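Local coordinates for succinoglycan biosynthesis protein (Bacillus cereus ATCC 14579, PDB 2QGM) that is of uncertain function, being named for succinoglycan biosynthesis but probably acting as a hydrolase of the erythromycin esterase family, at residues N73-G78 with W292-F297; E123-G128 with D154-P159. All coordinates share one frame; numbering follows the deposited sequence.

Interaction 1. Residues N73-G78 with W292-F297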
loop_
_atom_site.group_PDB
_atom_site.type_symbol
_atom_site.label_atom_id
_atom_site.label_comp_id
_atom_site.label_asym_id
_atom_site.label_seq_id
_atom_site.Cartn_x
_atom_site.Cartn_y
_atom_site.Cartn_z
ATOM N N ASN A 73 8.996 11.128 14.830
ATOM C CA ASN A 73 9.436 9.793 15.207
ATOM C C ASN A 73 8.379 8.716 14.981
ATOM O O ASN A 73 8.435 7.655 15.593
ATOM C CB ASN A 73 9.881 9.784 16.669
ATOM C CG ASN A 73 8.875 10.444 17.588
ATOM O OD1 ASN A 73 7.731 9.997 17.698
ATOM N ND2 ASN A 73 9.298 11.512 18.260
ATOM N N ALA A 74 7.424 8.983 14.099
ATOM C CA ALA A 74 6.391 8.001 13.801
ATOM C C ALA A 74 7.045 6.734 13.251
ATOM O O ALA A 74 7.952 6.813 12.415
ATOM C CB ALA A 74 5.407 8.569 12.785
ATOM N N GLN A 75 6.592 5.568 13.713
ATOM C CA GLN A 75 7.157 4.300 13.243
ATOM C C GLN A 75 6.430 3.708 12.029
ATOM O O GLN A 75 6.926 2.765 11.418
ATOM C CB GLN A 75 7.171 3.268 14.373
ATOM C CG GLN A 75 7.997 3.657 15.595
ATOM C CD GLN A 75 7.945 2.585 16.666
ATOM O OE1 GLN A 75 6.867 2.151 17.066
ATOM N NE2 GLN A 75 9.112 2.150 17.135
ATOM N N TYR A 76 5.257 4.246 11.695
ATOM C CA TYR A 76 4.503 3.767 10.534
ATOM C C TYR A 76 4.142 4.915 9.606
ATOM O O TYR A 76 3.571 5.918 10.044
ATOM C CB TYR A 76 3.194 3.090 10.937
ATOM C CG TYR A 76 3.341 1.826 11.737
ATOM C CD1 TYR A 76 3.643 1.872 13.093
ATOM C CD2 TYR A 76 3.107 0.584 11.156
ATOM C CE1 TYR A 76 3.699 0.714 13.857
ATOM C CE2 TYR A 76 3.156 -0.589 11.913
ATOM C CZ TYR A 76 3.447 -0.512 13.265
ATOM O OH TYR A 76 3.432 -1.644 14.052
ATOM N N VAL A 77 4.468 4.778 8.324
ATOM C CA VAL A 77 4.136 5.821 7.354
ATOM C C VAL A 77 3.376 5.229 6.174
ATOM O O VAL A 77 3.864 4.308 5.517
ATOM C CB VAL A 77 5.405 6.544 6.817
ATOM C CG1 VAL A 77 5.041 7.433 5.629
ATOM C CG2 VAL A 77 6.035 7.394 7.910
ATOM N N GLY A 78 2.181 5.757 5.910
ATOM C CA GLY A 78 1.394 5.281 4.785
ATOM C C GLY A 78 1.701 6.161 3.592
ATOM O O GLY A 78 1.642 7.383 3.701
ATOM N N TRP A 292 2.450 -6.650 11.832
ATOM C CA TRP A 292 3.222 -7.855 12.087
ATOM C C TRP A 292 4.673 -7.591 11.667
ATOM O O TRP A 292 5.612 -8.017 12.328
ATOM C CB TRP A 292 2.673 -9.041 11.290
ATOM C CG TRP A 292 3.636 -10.186 11.231
ATOM C CD1 TRP A 292 3.831 -11.151 12.178
ATOM C CD2 TRP A 292 4.579 -10.447 10.189
ATOM N NE1 TRP A 292 4.841 -11.998 11.788
ATOM C CE2 TRP A 292 5.323 -11.585 10.565
ATOM C CE3 TRP A 292 4.875 -9.825 8.966
ATOM C CZ2 TRP A 292 6.345 -12.118 9.770
ATOM C CZ3 TRP A 292 5.889 -10.352 8.173
ATOM C CH2 TRP A 292 6.612 -11.489 8.580
ATOM N N ALA A 293 4.845 -6.878 10.561
ATOM C CA ALA A 293 6.174 -6.584 10.066
ATOM C C ALA A 293 6.959 -5.734 11.060
ATOM O O ALA A 293 8.142 -5.987 11.314
ATOM C CB ALA A 293 6.089 -5.869 8.727
ATOM N N GLN A 294 6.299 -4.724 11.614
ATOM C CA GLN A 294 6.939 -3.824 12.565
ATOM C C GLN A 294 7.330 -4.543 13.849
ATOM O O GLN A 294 8.454 -4.412 14.326
ATOM C CB GLN A 294 6.002 -2.669 12.909
ATOM C CG GLN A 294 6.549 -1.703 13.947
ATOM C CD GLN A 294 7.848 -1.045 13.520
ATOM O OE1 GLN A 294 8.049 -0.734 12.344
ATOM N NE2 GLN A 294 8.733 -0.822 14.481
ATOM N N GLU A 295 6.404 -5.315 14.405
ATOM C CA GLU A 295 6.685 -6.010 15.652
ATOM C C GLU A 295 7.685 -7.149 15.515
ATOM O O GLU A 295 8.350 -7.512 16.481
ATOM C CB GLU A 295 5.393 -6.543 16.275
ATOM C CG GLU A 295 4.647 -7.553 15.437
ATOM C CD GLU A 295 3.423 -8.114 16.150
ATOM O OE1 GLU A 295 3.596 -8.912 17.098
ATOM O OE2 GLU A 295 2.294 -7.744 15.767
ATOM N N THR A 296 7.808 -7.698 14.313
ATOM C CA THR A 296 8.724 -8.808 14.090
ATOM C C THR A 296 10.142 -8.389 13.739
ATOM O O THR A 296 11.108 -8.937 14.270
ATOM C CB THR A 296 8.201 -9.725 12.971
ATOM O OG1 THR A 296 6.881 -10.172 13.306
ATOM C CG2 THR A 296 9.114 -10.938 12.809
ATOM N N PHE A 297 10.266 -7.400 12.865
ATOM C CA PHE A 297 11.580 -6.960 12.409
ATOM C C PHE A 297 12.088 -5.659 13.026
ATOM O O PHE A 297 13.269 -5.341 12.919
ATOM C CB PHE A 297 11.548 -6.854 10.887
ATOM C CG PHE A 297 11.216 -8.158 10.210
ATOM C CD1 PHE A 297 12.090 -9.243 10.301
ATOM C CD2 PHE A 297 10.020 -8.316 9.508
ATOM C CE1 PHE A 297 11.779 -10.465 9.707
ATOM C CE2 PHE A 297 9.698 -9.537 8.909
ATOM C CZ PHE A 297 10.579 -10.617 9.007
#

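Interaction 2. Residues E123-G128 with D154-P159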
loop_
_atom_site.group_PDB
_atom_site.type_symbol
_atom_site.label_atom_id
_atom_site.label_comp_id
_atom_site.label_asym_id
_atom_site.label_seq_id
_atom_site.Cartn_x
_atom_site.Cartn_y
_atom_site.Cartn_z
ATOM N N GLU A 123 12.816 -12.326 -1.454
ATOM C CA GLU A 123 13.955 -13.171 -1.795
ATOM C C GLU A 123 14.800 -12.448 -2.837
ATOM O O GLU A 123 16.029 -12.504 -2.796
ATOM C CB GLU A 123 13.486 -14.518 -2.349
ATOM C CG GLU A 123 14.620 -15.500 -2.592
ATOM C CD GLU A 123 14.132 -16.854 -3.072
ATOM O OE1 GLU A 123 13.141 -17.359 -2.503
ATOM O OE2 GLU A 123 14.735 -17.412 -4.018
ATOM N N TYR A 124 14.140 -11.761 -3.767
ATOM C CA TYR A 124 14.850 -11.014 -4.798
ATOM C C TYR A 124 15.731 -9.916 -4.204
ATOM O O TYR A 124 16.907 -9.782 -4.571
ATOM C CB TYR A 124 13.882 -10.352 -5.780
ATOM C CG TYR A 124 14.621 -9.580 -6.854
ATOM C CD1 TYR A 124 15.272 -10.245 -7.883
ATOM C CD2 TYR A 124 14.750 -8.192 -6.786
ATOM C CE1 TYR A 124 16.034 -9.560 -8.819
ATOM C CE2 TYR A 124 15.521 -7.491 -7.719
ATOM C CZ TYR A 124 16.160 -8.190 -8.737
ATOM O OH TYR A 124 16.923 -7.537 -9.683
ATOM N N ILE A 125 15.164 -9.115 -3.304
ATOM C CA ILE A 125 15.940 -8.026 -2.716
ATOM C C ILE A 125 16.964 -8.487 -1.675
ATOM O O ILE A 125 17.798 -7.694 -1.249
ATOM C CB ILE A 125 15.022 -6.914 -2.112
ATOM C CG1 ILE A 125 14.257 -7.425 -0.893
ATOM C CG2 ILE A 125 14.046 -6.421 -3.173
ATOM C CD1 ILE A 125 13.685 -6.287 -0.052
ATOM N N GLN A 126 16.916 -9.757 -1.276
ATOM C CA GLN A 126 17.888 -10.278 -0.312
ATOM C C GLN A 126 19.033 -10.999 -1.031
ATOM O O GLN A 126 20.189 -10.867 -0.643
ATOM C CB GLN A 126 17.246 -11.276 0.663
ATOM C CG GLN A 126 16.033 -10.762 1.403
ATOM C CD GLN A 126 16.328 -9.612 2.344
ATOM O OE1 GLN A 126 15.422 -8.867 2.715
ATOM N NE2 GLN A 126 17.587 -9.468 2.751
ATOM N N THR A 127 18.706 -11.741 -2.090
ATOM C CA THR A 127 19.707 -12.521 -2.812
ATOM C C THR A 127 19.882 -12.218 -4.297
ATOM O O THR A 127 20.859 -12.659 -4.906
ATOM C CB THR A 127 19.410 -14.022 -2.671
ATOM O OG1 THR A 127 18.157 -14.326 -3.293
ATOM C CG2 THR A 127 19.339 -14.407 -1.202
ATOM N N GLY A 128 18.943 -11.485 -4.885
ATOM C CA GLY A 128 19.039 -11.164 -6.300
ATOM C C GLY A 128 18.547 -12.293 -7.190
ATOM O O GLY A 128 18.803 -12.301 -8.393
ATOM N N ASP A 154 20.011 -3.418 -4.357
ATOM C CA ASP A 154 21.331 -2.779 -4.260
ATOM C C ASP A 154 21.625 -2.348 -2.825
ATOM O O ASP A 154 22.725 -2.568 -2.326
ATOM C CB ASP A 154 21.435 -1.545 -5.167
ATOM C CG ASP A 154 21.374 -1.885 -6.645
ATOM O OD1 ASP A 154 21.665 -3.044 -7.016
ATOM O OD2 ASP A 154 21.045 -0.977 -7.440
ATOM N N TYR A 155 20.642 -1.730 -2.172
ATOM C CA TYR A 155 20.812 -1.271 -0.795
ATOM C C TYR A 155 21.172 -2.467 0.094
ATOM O O TYR A 155 22.126 -2.412 0.871
ATOM C CB TYR A 155 19.525 -0.592 -0.287
ATOM C CG TYR A 155 19.634 -0.030 1.128
ATOM C CD1 TYR A 155 20.125 1.258 1.363
ATOM C CD2 TYR A 155 19.303 -0.813 2.236
ATOM C CE1 TYR A 155 20.290 1.742 2.670
ATOM C CE2 TYR A 155 19.463 -0.335 3.543
ATOM C CZ TYR A 155 19.956 0.938 3.751
ATOM O OH TYR A 155 20.121 1.398 5.040
ATOM N N ASN A 156 20.421 -3.557 -0.045
ATOM C CA ASN A 156 20.659 -4.765 0.739
ATOM C C ASN A 156 21.975 -5.452 0.383
ATOM O O ASN A 156 22.511 -6.232 1.171
ATOM C CB ASN A 156 19.506 -5.761 0.541
ATOM C CG ASN A 156 18.274 -5.400 1.350
ATOM O OD1 ASN A 156 17.226 -6.037 1.221
ATOM N ND2 ASN A 156 18.390 -4.386 2.189
ATOM N N ALA A 157 22.491 -5.161 -0.805
ATOM C CA ALA A 157 23.739 -5.768 -1.261
ATOM C C ALA A 157 24.965 -5.076 -0.659
ATOM O O ALA A 157 26.074 -5.612 -0.698
ATOM C CB ALA A 157 23.804 -5.722 -2.783
ATOM N N ASP A 158 24.766 -3.885 -0.110
ATOM C CA ASP A 158 25.873 -3.145 0.502
ATOM C C ASP A 158 26.136 -3.752 1.878
ATOM O O ASP A 158 25.333 -3.585 2.796
ATOM C CB ASP A 158 25.500 -1.671 0.646
ATOM C CG ASP A 158 26.621 -0.841 1.237
ATOM O OD1 ASP A 158 27.647 -1.419 1.658
ATOM O OD2 ASP A 158 26.476 0.398 1.283
ATOM N N PRO A 159 27.275 -4.450 2.046
ATOM C CA PRO A 159 27.592 -5.073 3.336
ATOM C C PRO A 159 27.652 -4.087 4.501
ATOM O O PRO A 159 27.613 -4.486 5.663
ATOM C CB PRO A 159 28.930 -5.761 3.070
ATOM C CG PRO A 159 29.579 -4.851 2.079
ATOM C CD PRO A 159 28.426 -4.524 1.129
HETATM O O HOH W 1 21.811 -8.956 0.465
#

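Interaction 1. Residues N73-G78 with W292-F297
Gln75 and Tyr76 both meet a single residue of the helix end, Gln294, and no direct hydrogen bond joins the two segments. Gln75 comes first, its side chain crossing that of Gln294 at about a right angle. Here one amide rests near the other: Gln75 NE2 lies 4.0 Å from Gln294 NE2, and the two amide planes are turned 40° apart. That is a van der Waals approach; Gln75 OE1 and both ends of the Gln294 amide are hydrogen-bonded elsewhere. The amide of Gln294 is gripped at OE1 by Thr301 OG1 and at NE2 by Gly299 O, which fixes its rotation. The backbone of Gln75 adds only a loose approach, its O staying 3.8 Å from Gln294 OE1.

At Tyr76 the contact tightens. The phenol end of the ring reaches the aliphatic part of Gln294, with Tyr76 OH 3.0 Å from Gln294 CB; CG of Gln294 and the ring carbon CZ of Tyr76 also lie close by. The Gln294 chain leaves with CG anti to the backbone N (chi1 177°) and then bends at chi2 (60°). That first torsion sets CG beside CB against the phenol end, and the bend carries the amide off toward Gln75.

Tyr76 and Val77 then run on as the start of strand 76-79, which is hydrogen-bonded through its backbone to strand 301-304 along one edge and to strand 336-344 along the other. Gln294 also touches Asn108 of strand 108-111, so its side chain reaches residues from both neighbours of strand 301-304. The arrangement is that of an alpha/beta fold: the last turn of a helix packs against a parallel part of the sheet just before the chain enters the next strand.

Interaction 2. Residues E123-G128 with D154-P159
Asn156 packs on Ile125 and Gln126 where helices 115-127 and 143-157 finish side by side. These two helices form the crossover between strands 108-111 and 166-171, parallel neighbours in the sheet, so this is a beta-alpha-beta connection carrying a pair of helices.

Asn156 does the work for its segment. Its CB presses on the carbonyl of Ile125, 3.1 Å from Ile125 O, and its CG follows at 3.5 Å from that same Ile125 O. CG sits beside the backbone N (chi1 -78°), which brings the amide up to the Ile125 carbonyl. One end of the amide also lies alongside CG1 and CD1 of Ile125 and close to the amide of Gln126, the two amide planes being 27° apart. Ile125 reaches further, onto Ile149 and Met152 of the partner helix and Phe167 of the strand. The Asn156 side chain also touches Lys164 and Ile165, in the loop that leads into that strand, and is buried between this loop and the helix it faces.

The backbone of Asn156 adds a water link. A water lies between Gln126 O, at 2.7 Å, and Asn156 O, at 2.9 Å, and can donate to either; with more acceptors around it than protons, it cannot serve all of them at once.

The centres of the two interactions lie 21 Å apart and their nearest atoms about 8 Å, so they do not touch. Along the chain interaction 2 is nested inside the loop closed by interaction 1: strand 76-79 comes first, then helices 115-127 and 143-157, and much later helix 276-297. Both are tied to the same mixed sheet, interaction 1 through strand 76-79 in the sheet's interior, interaction 2 through the helical crossover leading to outermost strand 166-171. Strands 301-304 and 108-111 separate these two strands. One contact thus fastens a helix end to the parallel part of the sheet, while the other joins two helices in the crossover to its edge strand.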